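Local coordinates for protein decaprenyl diphosphate synthase (Rhodobacter capsulatus, PDB 3MZV) that probably condenses isopentenyl diphosphate with farnesyl diphosphate, using magnesium, to build the long all-trans prenyl diphosphate needed for quinone side chains, at residues T81-F84 against I85-A88; S117-V120 against G121-L124; Q201-A204 against L205-Y208; L245-P248 against V249-V253; A283-K287 against H288-E292. All coordinates share one frame; numbering follows the deposited sequence.

Interaction 1: T81-F84 against I85-A88; sequences TVEF and IHTA
Ile85 packs back on Thr81, one turn earlier on helix 74-96. Ile85 N donates to Thr81 O at 2.9 Å. Ile85 CG1 stands beside its own backbone N (chi1 -68°), which places it 3.3 Å from the same Thr81 O. The chain then runs on to the threonine methyl, with Ile85 CD1 3.8 Å from Thr81 CG2. The Thr81 hydroxyl is bonded elsewhere, to His77 O.

Phe84 joins mainly through its backbone. Its O receives Ala88 N at 2.8 Å in a nearly straight bond (172°). The phenyl ring leaves this turn and packs on Ser128 of helix 114-133.

Glu83 O is gripped twice by one residue. Thr87 N and Thr87 OG1 each lie 2.8 Å from Glu83 O and reach it from opposite faces of its plane. The hydroxyl bond helps to fix the rotation of Thr87. The Glu83 carboxylate lies alongside the His86 ring, the two planes 31° apart, with OE1 4.0 Å from His86 CD2. Its stronger partner is Arg55, in a salt bridge through OE2.

Helices 56-67, 114-133, 138-161 and 169-194 all pack on these two turns. This is i to i+4 packing within a central helix of the all-alpha isoprenoid synthase fold. The first aspartate-rich motif, which in this family binds magnesium and diphosphate, lies at the end of this helix.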
loop_
_atom_site.group_PDB
_atom_site.type_symbol
_atom_site.label_atom_id
_atom_site.label_comp_id
_atom_site.label_asym_id
_atom_site.label_seq_id
_atom_site.Cartn_x
_atom_site.Cartn_y
_atom_site.Cartn_z
ATOM N N THR B 81 -2.598 11.159 -8.892
ATOM C CA THR B 81 -2.665 10.430 -7.648
ATOM C C THR B 81 -3.837 9.456 -7.616
ATOM O O THR B 81 -3.683 8.290 -7.243
ATOM C CB THR B 81 -2.731 11.410 -6.388
ATOM O OG1 THR B 81 -1.581 12.266 -6.358
ATOM C CG2 THR B 81 -2.841 10.609 -5.105
ATOM N N VAL B 82 -4.995 9.906 -8.059
ATOM C CA VAL B 82 -6.172 9.041 -8.194
ATOM C C VAL B 82 -5.858 7.830 -9.108
ATOM O O VAL B 82 -6.180 6.703 -8.792
ATOM C CB VAL B 82 -7.348 9.860 -8.747
ATOM C CG1 VAL B 82 -8.466 8.957 -9.247
ATOM C CG2 VAL B 82 -7.876 10.785 -7.654
ATOM N N GLU B 83 -5.169 8.058 -10.199
ATOM C CA GLU B 83 -4.830 6.972 -11.064
ATOM C C GLU B 83 -3.793 6.038 -10.463
ATOM O O GLU B 83 -3.906 4.818 -10.635
ATOM C CB GLU B 83 -4.317 7.489 -12.385
ATOM C CG GLU B 83 -4.221 6.367 -13.408
ATOM C CD GLU B 83 -5.536 5.971 -14.029
ATOM O OE1 GLU B 83 -6.583 5.867 -13.333
ATOM O OE2 GLU B 83 -5.515 5.723 -15.263
ATOM N N PHE B 84 -2.773 6.604 -9.796
ATOM C CA PHE B 84 -1.795 5.775 -9.063
ATOM C C PHE B 84 -2.497 4.875 -8.033
ATOM O O PHE B 84 -2.181 3.684 -7.907
ATOM C CB PHE B 84 -0.748 6.639 -8.357
ATOM C CG PHE B 84 0.405 7.089 -9.245
ATOM C CD1 PHE B 84 1.114 6.193 -10.006
ATOM C CD2 PHE B 84 0.824 8.406 -9.214
ATOM C CE1 PHE B 84 2.217 6.608 -10.762
ATOM C CE2 PHE B 84 1.927 8.826 -9.920
ATOM C CZ PHE B 84 2.621 7.914 -10.716
ATOM N N ILE B 85 -3.427 5.439 -7.273
ATOM C CA ILE B 85 -4.152 4.665 -6.283
ATOM C C ILE B 85 -4.955 3.538 -6.943
ATOM O O ILE B 85 -4.929 2.384 -6.489
ATOM C CB ILE B 85 -5.068 5.572 -5.408
ATOM C CG1 ILE B 85 -4.208 6.487 -4.522
ATOM C CG2 ILE B 85 -5.981 4.737 -4.554
ATOM C CD1 ILE B 85 -4.995 7.651 -3.919
ATOM N N HIS B 86 -5.626 3.852 -8.046
ATOM C CA HIS B 86 -6.394 2.835 -8.755
ATOM C C HIS B 86 -5.450 1.751 -9.231
ATOM O O HIS B 86 -5.761 0.572 -9.066
ATOM C CB HIS B 86 -7.164 3.456 -9.907
ATOM C CG HIS B 86 -7.875 2.473 -10.772
ATOM N ND1 HIS B 86 -8.871 1.655 -10.298
ATOM C CD2 HIS B 86 -7.766 2.210 -12.098
ATOM C CE1 HIS B 86 -9.332 0.910 -11.282
ATOM N NE2 HIS B 86 -8.673 1.224 -12.384
ATOM N N THR B 87 -4.303 2.134 -9.794
ATOM C CA THR B 87 -3.389 1.168 -10.349
ATOM C C THR B 87 -2.817 0.257 -9.255
ATOM O O THR B 87 -2.720 -0.974 -9.426
ATOM C CB THR B 87 -2.245 1.865 -11.145
ATOM O OG1 THR B 87 -2.795 2.699 -12.181
ATOM C CG2 THR B 87 -1.322 0.869 -11.767
ATOM N N ALA B 88 -2.390 0.855 -8.141
ATOM C CA ALA B 88 -1.917 0.093 -6.980
ATOM C C ALA B 88 -2.964 -0.870 -6.508
ATOM O O ALA B 88 -2.618 -2.029 -6.199
ATOM C CB ALA B 88 -1.497 1.084 -5.769
#

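Interaction 2: S117-V120 against G121-L124; sequences SVLV and GDYL
Val118 and Asp122 meet one turn apart on helix 114-133, which takes part in the dimer interface of this all-alpha prenyl synthase fold.

The backbone bonds are regular i to i+4 bonds. Asp122 N donates to Val118 O at 3.0 Å, and Tyr123 N to Leu119 O at 2.9 Å. The bond from Gly121 N to Ser117 O is slightly longer, at 3.1 Å.

The apolar contact is between Val120 and Leu124. The two side chains lie side by side and point the same way. Val120 CG1 is anti to its backbone N (chi1 168°) and comes to 4.2 Å from Leu124 CD1. Both side chains pack on Thr45 of helix 40-49, and Val120 also touches Leu91 of helix 74-96.

The polar groups also have partners beyond this turn. The Tyr123 ring swings away from the turn, and its OH bonds to Arg127 and to Ser34 O. His92 of the same chain bonds through NE2 to Val118 O, giving that carbonyl a second partner. His92 of the second subunit bonds through ND1 to Asp122 OD2. Two copies of one histidine thus converge on this turn, and the second ties the subunits together.

Asp122 CG stands beside its backbone N (chi1 -69°), which folds the carboxylate back over the preceding turn. Its CG lies 3.3 Å from Val118 O, and its OD2 is 3.8 Å from Val118 CG1.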
loop_
_atom_site.group_PDB
_atom_site.type_symbol
_atom_site.label_atom_id
_atom_site.label_comp_id
_atom_site.label_asym_id
_atom_site.label_seq_id
_atom_site.Cartn_x
_atom_site.Cartn_y
_atom_site.Cartn_z
ATOM N N SER B 117 4.171 -7.612 -7.755
ATOM C CA SER B 117 2.976 -6.850 -7.831
ATOM C C SER B 117 2.622 -6.140 -6.495
ATOM O O SER B 117 2.083 -5.022 -6.508
ATOM C CB SER B 117 1.835 -7.724 -8.291
ATOM O OG SER B 117 2.178 -8.310 -9.545
ATOM N N VAL B 118 2.908 -6.785 -5.363
ATOM C CA VAL B 118 2.682 -6.146 -4.070
ATOM C C VAL B 118 3.588 -4.957 -3.933
ATOM O O VAL B 118 3.147 -3.887 -3.582
ATOM C CB VAL B 118 2.882 -7.102 -2.878
ATOM C CG1 VAL B 118 2.714 -6.326 -1.569
ATOM C CG2 VAL B 118 1.873 -8.246 -2.940
ATOM N N LEU B 119 4.866 -5.141 -4.207
ATOM C CA LEU B 119 5.847 -4.124 -3.957
ATOM C C LEU B 119 5.741 -2.982 -4.966
ATOM O O LEU B 119 5.970 -1.807 -4.630
ATOM C CB LEU B 119 7.222 -4.733 -3.954
ATOM C CG LEU B 119 7.471 -5.707 -2.795
ATOM C CD1 LEU B 119 8.739 -6.448 -3.032
ATOM C CD2 LEU B 119 7.500 -4.957 -1.479
ATOM N N VAL B 120 5.338 -3.297 -6.183
ATOM C CA VAL B 120 5.145 -2.224 -7.167
ATOM C C VAL B 120 3.939 -1.391 -6.805
ATOM O O VAL B 120 4.028 -0.182 -6.812
ATOM C CB VAL B 120 5.043 -2.770 -8.610
ATOM C CG1 VAL B 120 4.550 -1.677 -9.559
ATOM C CG2 VAL B 120 6.426 -3.259 -9.039
ATOM N N GLY B 121 2.848 -2.018 -6.403
ATOM C CA GLY B 121 1.692 -1.284 -5.926
ATOM C C GLY B 121 2.080 -0.407 -4.730
ATOM O O GLY B 121 1.635 0.743 -4.610
ATOM N N ASP B 122 2.899 -0.935 -3.824
ATOM C CA ASP B 122 3.311 -0.100 -2.665
ATOM C C ASP B 122 4.136 1.152 -3.092
ATOM O O ASP B 122 3.966 2.277 -2.569
ATOM C CB ASP B 122 4.141 -0.922 -1.658
ATOM C CG ASP B 122 3.316 -1.986 -0.912
ATOM O OD1 ASP B 122 2.106 -1.891 -0.893
ATOM O OD2 ASP B 122 3.924 -2.896 -0.310
ATOM N N TYR B 123 5.070 0.924 -4.004
ATOM C CA TYR B 123 5.875 1.990 -4.575
ATOM C C TYR B 123 5.016 3.099 -5.175
ATOM O O TYR B 123 5.268 4.263 -4.905
ATOM C CB TYR B 123 6.829 1.452 -5.651
ATOM C CG TYR B 123 7.882 2.469 -6.078
ATOM C CD1 TYR B 123 8.950 2.789 -5.244
ATOM C CD2 TYR B 123 7.766 3.159 -7.291
ATOM C CE1 TYR B 123 9.927 3.708 -5.628
ATOM C CE2 TYR B 123 8.754 4.076 -7.679
ATOM C CZ TYR B 123 9.804 4.354 -6.849
ATOM O OH TYR B 123 10.786 5.269 -7.220
ATOM N N LEU B 124 4.021 2.741 -5.973
ATOM C CA LEU B 124 3.160 3.719 -6.615
ATOM C C LEU B 124 2.293 4.465 -5.597
ATOM O O LEU B 124 2.085 5.673 -5.704
ATOM C CB LEU B 124 2.245 3.047 -7.628
ATOM C CG LEU B 124 3.007 2.262 -8.713
ATOM C CD1 LEU B 124 2.052 1.672 -9.705
ATOM C CD2 LEU B 124 4.040 3.162 -9.374
#

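Interaction 3: Q201-A204 against L205-Y208; sequences QVQA and LFDY
Gln203 bends round to reach Asp207 on the outer side of helix 199-224. The two side chains cross at a slant, with amide and carboxylate planes 63° apart. Gln203 NE2 lies 2.8 Å from Asp207 OD1, but the bond is weak because its N-H points well off the oxygen (126°). The bend comes at chi2 of Gln203 (68°), which turns the amide along the helix toward the acid.

The same amide nitrogen approaches the Phe206 ring obliquely, with NE2 3.9 Å from CD1. Asp207 OD1 lies at the edge of that ring, in its plane. Amide, carboxylate and phenyl thus form one cluster, while the ring also packs on Ser185 and Glu189 of helix 169-194.

Leu205 and Tyr208 are on the buried side. Leu205 CG folds back over the preceding turn, 3.4 Å from Gln201 O, and the leucine also packs on Ala64 of helix 56-67. The Tyr208 ring points away to helix 290-308, and its OH bonds to Leu321 O.

This is an amphipathic helix turn of the isoprenoid synthase fold. The second aspartate-rich motif of the family lies at the far end of this same helix.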
loop_
_atom_site.group_PDB
_atom_site.type_symbol
_atom_site.label_atom_id
_atom_site.label_comp_id
_atom_site.label_asym_id
_atom_site.label_seq_id
_atom_site.Cartn_x
_atom_site.Cartn_y
_atom_site.Cartn_z
ATOM N N GLN B 201 -21.196 22.805 -3.634
ATOM C CA GLN B 201 -20.732 22.228 -4.892
ATOM C C GLN B 201 -19.756 21.070 -4.672
ATOM O O GLN B 201 -19.814 20.069 -5.405
ATOM C CB GLN B 201 -20.126 23.297 -5.818
ATOM C CG GLN B 201 -21.202 24.299 -6.355
ATOM C CD GLN B 201 -20.630 25.406 -7.223
ATOM O OE1 GLN B 201 -19.627 25.229 -7.921
ATOM N NE2 GLN B 201 -21.272 26.574 -7.175
ATOM N N VAL B 202 -18.867 21.205 -3.679
ATOM C CA VAL B 202 -18.012 20.083 -3.292
ATOM C C VAL B 202 -18.850 18.880 -2.930
ATOM O O VAL B 202 -18.615 17.795 -3.423
ATOM C CB VAL B 202 -17.105 20.417 -2.107
ATOM C CG1 VAL B 202 -16.311 19.183 -1.660
ATOM C CG2 VAL B 202 -16.136 21.594 -2.453
ATOM N N GLN B 203 -19.868 19.081 -2.091
ATOM C CA GLN B 203 -20.740 17.986 -1.699
ATOM C C GLN B 203 -21.498 17.399 -2.905
ATOM O O GLN B 203 -21.614 16.183 -3.015
ATOM C CB GLN B 203 -21.707 18.435 -0.575
ATOM C CG GLN B 203 -22.640 17.328 -0.092
ATOM C CD GLN B 203 -21.908 16.217 0.642
ATOM O OE1 GLN B 203 -20.917 16.464 1.359
ATOM N NE2 GLN B 203 -22.362 14.960 0.434
ATOM N N ALA B 204 -21.956 18.249 -3.831
ATOM C CA ALA B 204 -22.680 17.758 -4.992
ATOM C C ALA B 204 -21.736 16.926 -5.852
ATOM O O ALA B 204 -22.127 15.899 -6.376
ATOM C CB ALA B 204 -23.269 18.886 -5.820
ATOM N N LEU B 205 -20.489 17.360 -5.970
ATOM C CA LEU B 205 -19.544 16.598 -6.788
ATOM C C LEU B 205 -19.278 15.256 -6.126
ATOM O O LEU B 205 -19.172 14.223 -6.817
ATOM C CB LEU B 205 -18.230 17.345 -6.982
ATOM C CG LEU B 205 -18.266 18.513 -7.944
ATOM C CD1 LEU B 205 -17.055 19.483 -7.672
ATOM C CD2 LEU B 205 -18.321 18.036 -9.383
ATOM N N PHE B 206 -19.140 15.274 -4.808
ATOM C CA PHE B 206 -18.976 14.022 -4.071
ATOM C C PHE B 206 -20.146 13.064 -4.385
ATOM O O PHE B 206 -19.913 11.897 -4.685
ATOM C CB PHE B 206 -18.873 14.269 -2.540
ATOM C CG PHE B 206 -18.797 13.001 -1.718
ATOM C CD1 PHE B 206 -19.961 12.364 -1.277
ATOM C CD2 PHE B 206 -17.562 12.447 -1.374
ATOM C CE1 PHE B 206 -19.915 11.183 -0.524
ATOM C CE2 PHE B 206 -17.484 11.269 -0.584
ATOM C CZ PHE B 206 -18.652 10.629 -0.165
ATOM N N ASP B 207 -21.379 13.584 -4.310
ATOM C CA ASP B 207 -22.587 12.784 -4.435
ATOM C C ASP B 207 -22.671 12.258 -5.859
ATOM O O ASP B 207 -23.019 11.084 -6.047
ATOM C CB ASP B 207 -23.860 13.599 -4.109
ATOM C CG ASP B 207 -23.991 13.981 -2.641
ATOM O OD1 ASP B 207 -23.284 13.461 -1.764
ATOM O OD2 ASP B 207 -24.824 14.849 -2.363
ATOM N N TYR B 208 -22.303 13.095 -6.837
ATOM C CA TYR B 208 -22.205 12.662 -8.237
ATOM C C TYR B 208 -21.277 11.486 -8.390
ATOM O O TYR B 208 -21.640 10.461 -8.975
ATOM C CB TYR B 208 -21.788 13.785 -9.187
ATOM C CG TYR B 208 -21.502 13.308 -10.596
ATOM C CD1 TYR B 208 -22.545 13.047 -11.504
ATOM C CD2 TYR B 208 -20.204 13.058 -11.014
ATOM C CE1 TYR B 208 -22.288 12.591 -12.825
ATOM C CE2 TYR B 208 -19.936 12.597 -12.318
ATOM C CZ TYR B 208 -20.961 12.370 -13.206
ATOM O OH TYR B 208 -20.637 11.923 -14.457
#

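Interaction 4: L245-P248 against V249-V253; sequences LTMP and VIKAV
Leu245 and Val249 lead the buried, close-packed part of this contact, where a loop runs into helix 247-254. Their side chains cross at about a right angle, and Leu245 CD1 lies 3.7 Å from Val249 CG1. The same methyl also meets Ile250, with CD1 4.0 Å from Ile250 CG1. Ile250 CG1 stands beside its backbone N (chi1 -67°), and the chain reaches back to the loop to put CD1 3.6 Å from Leu245 O. Trp264, Ile268 and Tyr172 close round this apolar patch.

Thr246 is the N-cap residue, and its carbonyl starts the helix. Ile250 N donates to Thr246 O at 2.9 Å in a nearly straight bond (171°); Val249 N adds a weak one. Pro248 sits in the first turn, where its missing N-H costs no helical bond.

The other side is more open, and its backbone bond is weaker. Pro248 O receives Ala252 N at 3.4 Å, a weak bond. Lys251 is partly exposed, yet its chain lies close against the buried Met247. The two run alongside each other, pointing the same way, with Lys251 CE 3.6 Å from Met247 CG and 3.8 Å from Met247 SD. The lysine chain turns at chi4 (-66°), and NZ makes a salt bridge to Glu169 of helix 169-194. With an alanine here, Glu169 would probably lose its cationic mate and Met247 the aliphatic chain along its flank.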
loop_
_atom_site.group_PDB
_atom_site.type_symbol
_atom_site.label_atom_id
_atom_site.label_comp_id
_atom_site.label_asym_id
_atom_site.label_seq_id
_atom_site.Cartn_x
_atom_site.Cartn_y
_atom_site.Cartn_z
ATOM N N LEU B 245 -21.168 -12.562 -3.117
ATOM C CA LEU B 245 -22.571 -12.200 -2.908
ATOM C C LEU B 245 -22.791 -10.811 -3.509
ATOM O O LEU B 245 -22.513 -9.784 -2.848
ATOM C CB LEU B 245 -22.953 -12.239 -1.431
ATOM C CG LEU B 245 -23.412 -13.626 -0.959
ATOM C CD1 LEU B 245 -24.762 -13.992 -1.664
ATOM C CD2 LEU B 245 -22.353 -14.708 -1.210
ATOM N N THR B 246 -23.215 -10.805 -4.789
ATOM C CA THR B 246 -23.577 -9.568 -5.488
ATOM C C THR B 246 -25.087 -9.471 -5.619
ATOM O O THR B 246 -25.780 -10.481 -5.483
ATOM C CB THR B 246 -22.875 -9.499 -6.871
ATOM O OG1 THR B 246 -23.285 -10.563 -7.720
ATOM C CG2 THR B 246 -21.313 -9.527 -6.709
ATOM N N MET B 247 -25.578 -8.285 -5.948
ATOM C CA MET B 247 -27.012 -8.013 -5.983
ATOM C C MET B 247 -27.884 -9.119 -6.635
ATOM O O MET B 247 -28.881 -9.507 -6.039
ATOM C CB MET B 247 -27.309 -6.635 -6.598
ATOM C CG MET B 247 -28.665 -6.143 -6.369
ATOM S SD MET B 247 -28.979 -4.384 -6.944
ATOM C CE MET B 247 -28.706 -3.547 -5.340
ATOM N N PRO B 248 -27.536 -9.602 -7.847
ATOM C CA PRO B 248 -28.462 -10.542 -8.514
ATOM C C PRO B 248 -28.554 -11.862 -7.737
ATOM O O PRO B 248 -29.575 -12.532 -7.742
ATOM C CB PRO B 248 -27.816 -10.786 -9.871
ATOM C CG PRO B 248 -26.655 -9.881 -9.929
ATOM C CD PRO B 248 -26.434 -9.188 -8.729
ATOM N N VAL B 249 -27.472 -12.234 -7.052
ATOM C CA VAL B 249 -27.513 -13.413 -6.184
ATOM C C VAL B 249 -28.260 -13.137 -4.927
ATOM O O VAL B 249 -29.121 -13.908 -4.553
ATOM C CB VAL B 249 -26.113 -13.934 -5.829
ATOM C CG1 VAL B 249 -26.189 -15.190 -4.897
ATOM C CG2 VAL B 249 -25.314 -14.220 -7.097
ATOM N N ILE B 250 -27.909 -12.050 -4.222
ATOM C CA ILE B 250 -28.581 -11.716 -2.947
ATOM C C ILE B 250 -30.121 -11.676 -3.116
ATOM O O ILE B 250 -30.872 -12.198 -2.297
ATOM C CB ILE B 250 -28.090 -10.343 -2.445
ATOM C CG1 ILE B 250 -26.627 -10.430 -2.047
ATOM C CG2 ILE B 250 -28.968 -9.833 -1.303
ATOM C CD1 ILE B 250 -25.949 -9.001 -1.957
ATOM N N LYS B 251 -30.567 -11.007 -4.166
ATOM C CA LYS B 251 -32.011 -10.881 -4.420
ATOM C C LYS B 251 -32.653 -12.248 -4.692
ATOM O O LYS B 251 -33.751 -12.494 -4.259
ATOM C CB LYS B 251 -32.279 -9.950 -5.588
ATOM C CG LYS B 251 -32.094 -8.479 -5.264
ATOM C CD LYS B 251 -32.466 -7.605 -6.451
ATOM C CE LYS B 251 -32.290 -6.096 -6.178
ATOM N NZ LYS B 251 -33.240 -5.612 -5.144
ATOM N N ALA B 252 -31.965 -13.150 -5.382
ATOM C CA ALA B 252 -32.547 -14.472 -5.686
ATOM C C ALA B 252 -32.563 -15.315 -4.389
ATOM O O ALA B 252 -33.532 -16.022 -4.109
ATOM C CB ALA B 252 -31.760 -15.146 -6.830
ATOM N N VAL B 253 -31.516 -15.217 -3.578
ATOM C CA VAL B 253 -31.430 -15.962 -2.346
ATOM C C VAL B 253 -32.547 -15.547 -1.387
ATOM O O VAL B 253 -33.158 -16.393 -0.761
ATOM C CB VAL B 253 -30.073 -15.820 -1.656
ATOM C CG1 VAL B 253 -30.092 -16.392 -0.172
ATOM C CG2 VAL B 253 -28.983 -16.517 -2.495
#

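Interaction 5: A283-K287 against H288-E292; sequences ALMTK and HGTLE
Thr290 N donates to Met285 O at 2.9 Å and Gly289 N to Thr286 O at 3.1 Å, while His288 N keeps the helical bond to Leu284 O, as helix 277-287 gives way to helix 290-308 through Gly289, whose positive phi (69°) takes the chain out of the helix.

Met285 meets the next helix mainly through CB, while its end leads away toward Trp264 and Tyr225. Its CB lies 3.3 Å from Thr290 OG1, the two side chains crossing at about a right angle. Thr290 OG1 is held between its own backbone N and carbonyl carbon (chi1 80°) and bonds to Pro248 O. Met285 CB also meets Leu291 CG at 3.9 Å, and Met285 SD lies 4.0 Å from Leu291 CD2. Both side chains pack on Pro248.

His288 and Lys287 form the outer side. They lie side by side, with Lys287 CG over one face of the imidazole. The ring folds back on the helix end, its CD2 3.3 Å from Leu284 O. Lys287 NZ stays 3.7 Å from His288 CE1. Both polar ends are drawn to Glu260, Lys287 by a salt bridge and His288 NE2 by a hydrogen bond. Replacing the histidine with an alanine would probably leave Glu260 with one partner fewer and take away the ring that lies against the Lys287 chain.

Positive phi at the glycine with two bonds back into the last turn defines a Schellman motif, here ending one helix right at the N-cap of the next.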
loop_
_atom_site.group_PDB
_atom_site.type_symbol
_atom_site.label_atom_id
_atom_site.label_comp_id
_atom_site.label_asym_id
_atom_site.label_seq_id
_atom_site.Cartn_x
_atom_site.Cartn_y
_atom_site.Cartn_z
ATOM N N ALA B 283 -31.088 -19.058 -14.389
ATOM C CA ALA B 283 -32.496 -19.400 -14.534
ATOM C C ALA B 283 -33.286 -18.988 -13.287
ATOM O O ALA B 283 -34.406 -18.459 -13.417
ATOM C CB ALA B 283 -32.689 -20.869 -14.830
ATOM N N LEU B 284 -32.707 -19.177 -12.101
ATOM C CA LEU B 284 -33.387 -18.728 -10.880
ATOM C C LEU B 284 -33.483 -17.202 -10.806
ATOM O O LEU B 284 -34.507 -16.628 -10.370
ATOM C CB LEU B 284 -32.705 -19.253 -9.607
ATOM C CG LEU B 284 -32.797 -20.789 -9.401
ATOM C CD1 LEU B 284 -32.169 -21.183 -8.076
ATOM C CD2 LEU B 284 -34.321 -21.276 -9.506
ATOM N N MET B 285 -32.392 -16.528 -11.204
ATOM C CA MET B 285 -32.386 -15.101 -11.252
ATOM C C MET B 285 -33.507 -14.570 -12.145
ATOM O O MET B 285 -34.254 -13.668 -11.724
ATOM C CB MET B 285 -31.010 -14.585 -11.694
ATOM C CG MET B 285 -29.916 -14.902 -10.760
ATOM S SD MET B 285 -28.227 -14.349 -11.427
ATOM C CE MET B 285 -27.382 -14.653 -9.902
ATOM N N THR B 286 -33.643 -15.150 -13.334
ATOM C CA THR B 286 -34.639 -14.753 -14.298
ATOM C C THR B 286 -36.068 -15.000 -13.770
ATOM O O THR B 286 -36.910 -14.115 -13.810
ATOM C CB THR B 286 -34.436 -15.472 -15.655
ATOM O OG1 THR B 286 -33.195 -15.034 -16.218
ATOM C CG2 THR B 286 -35.554 -15.103 -16.639
ATOM N N LYS B 287 -36.301 -16.178 -13.218
ATOM C CA LYS B 287 -37.599 -16.507 -12.572
ATOM C C LYS B 287 -38.011 -15.466 -11.552
ATOM O O LYS B 287 -39.156 -15.036 -11.547
ATOM C CB LYS B 287 -37.473 -17.900 -11.916
ATOM C CG LYS B 287 -38.589 -18.394 -10.965
ATOM C CD LYS B 287 -38.144 -19.766 -10.394
ATOM C CE LYS B 287 -39.266 -20.493 -9.700
ATOM N NZ LYS B 287 -39.144 -20.330 -8.252
ATOM N N HIS B 288 -37.062 -15.035 -10.713
ATOM C CA HIS B 288 -37.296 -14.058 -9.643
ATOM C C HIS B 288 -37.138 -12.565 -10.007
ATOM O O HIS B 288 -37.316 -11.701 -9.161
ATOM C CB HIS B 288 -36.399 -14.399 -8.455
ATOM C CG HIS B 288 -36.781 -15.659 -7.774
ATOM N ND1 HIS B 288 -38.065 -15.881 -7.303
ATOM C CD2 HIS B 288 -36.058 -16.765 -7.458
ATOM C CE1 HIS B 288 -38.111 -17.073 -6.734
ATOM N NE2 HIS B 288 -36.908 -17.625 -6.807
ATOM N N GLY B 289 -36.849 -12.290 -11.275
ATOM C CA GLY B 289 -36.730 -10.969 -11.770
ATOM C C GLY B 289 -35.508 -10.207 -11.253
ATOM O O GLY B 289 -35.479 -8.998 -11.305
ATOM N N THR B 290 -34.492 -10.918 -10.779
ATOM C CA THR B 290 -33.389 -10.252 -10.093
ATOM C C THR B 290 -32.330 -9.582 -10.997
ATOM O O THR B 290 -31.608 -8.696 -10.549
ATOM C CB THR B 290 -32.676 -11.155 -9.082
ATOM O OG1 THR B 290 -31.770 -12.029 -9.737
ATOM C CG2 THR B 290 -33.659 -11.953 -8.254
ATOM N N LEU B 291 -32.242 -10.009 -12.232
ATOM C CA LEU B 291 -31.343 -9.353 -13.205
ATOM C C LEU B 291 -31.964 -8.017 -13.653
ATOM O O LEU B 291 -31.312 -6.989 -13.646
ATOM C CB LEU B 291 -31.040 -10.306 -14.349
ATOM C CG LEU B 291 -30.154 -11.486 -13.873
ATOM C CD1 LEU B 291 -30.098 -12.544 -14.975
ATOM C CD2 LEU B 291 -28.738 -10.982 -13.511
ATOM N N GLU B 292 -33.281 -8.015 -13.933
ATOM C CA GLU B 292 -33.982 -6.762 -14.206
ATOM C C GLU B 292 -33.943 -5.862 -12.989
ATOM O O GLU B 292 -33.733 -4.670 -13.095
ATOM C CB GLU B 292 -35.421 -7.038 -14.657
ATOM C CG GLU B 292 -36.244 -5.761 -14.972
ATOM C CD GLU B 292 -35.630 -4.886 -16.074
ATOM O OE1 GLU B 292 -34.812 -5.341 -16.890
ATOM O OE2 GLU B 292 -35.968 -3.718 -16.143
#

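In the fold
The five contacts follow one another along the chain, and two pairs touch. Interactions 1 and 2 have centres about 11 Å apart. Ala88 CB meets Gly121 O at 3.4 Å, and Thr87 CG2 meets Leu124 CD1, so helix 74-96 lies against the dimer-interface helix. Interactions 4 and 5 have centres about 10 Å apart. Val249 CG2 touches Met285 CE at 3.5 Å. Interaction 3 stands alone, its centre about 21 Å from that of interaction 1 and about 30 Å from that of interaction 4. Interactions 1 and 3 lie on the two helices whose ends bear the aspartate-rich motifs of the family. Interaction 5 lies about 41 Å, centre to centre, from interaction 2.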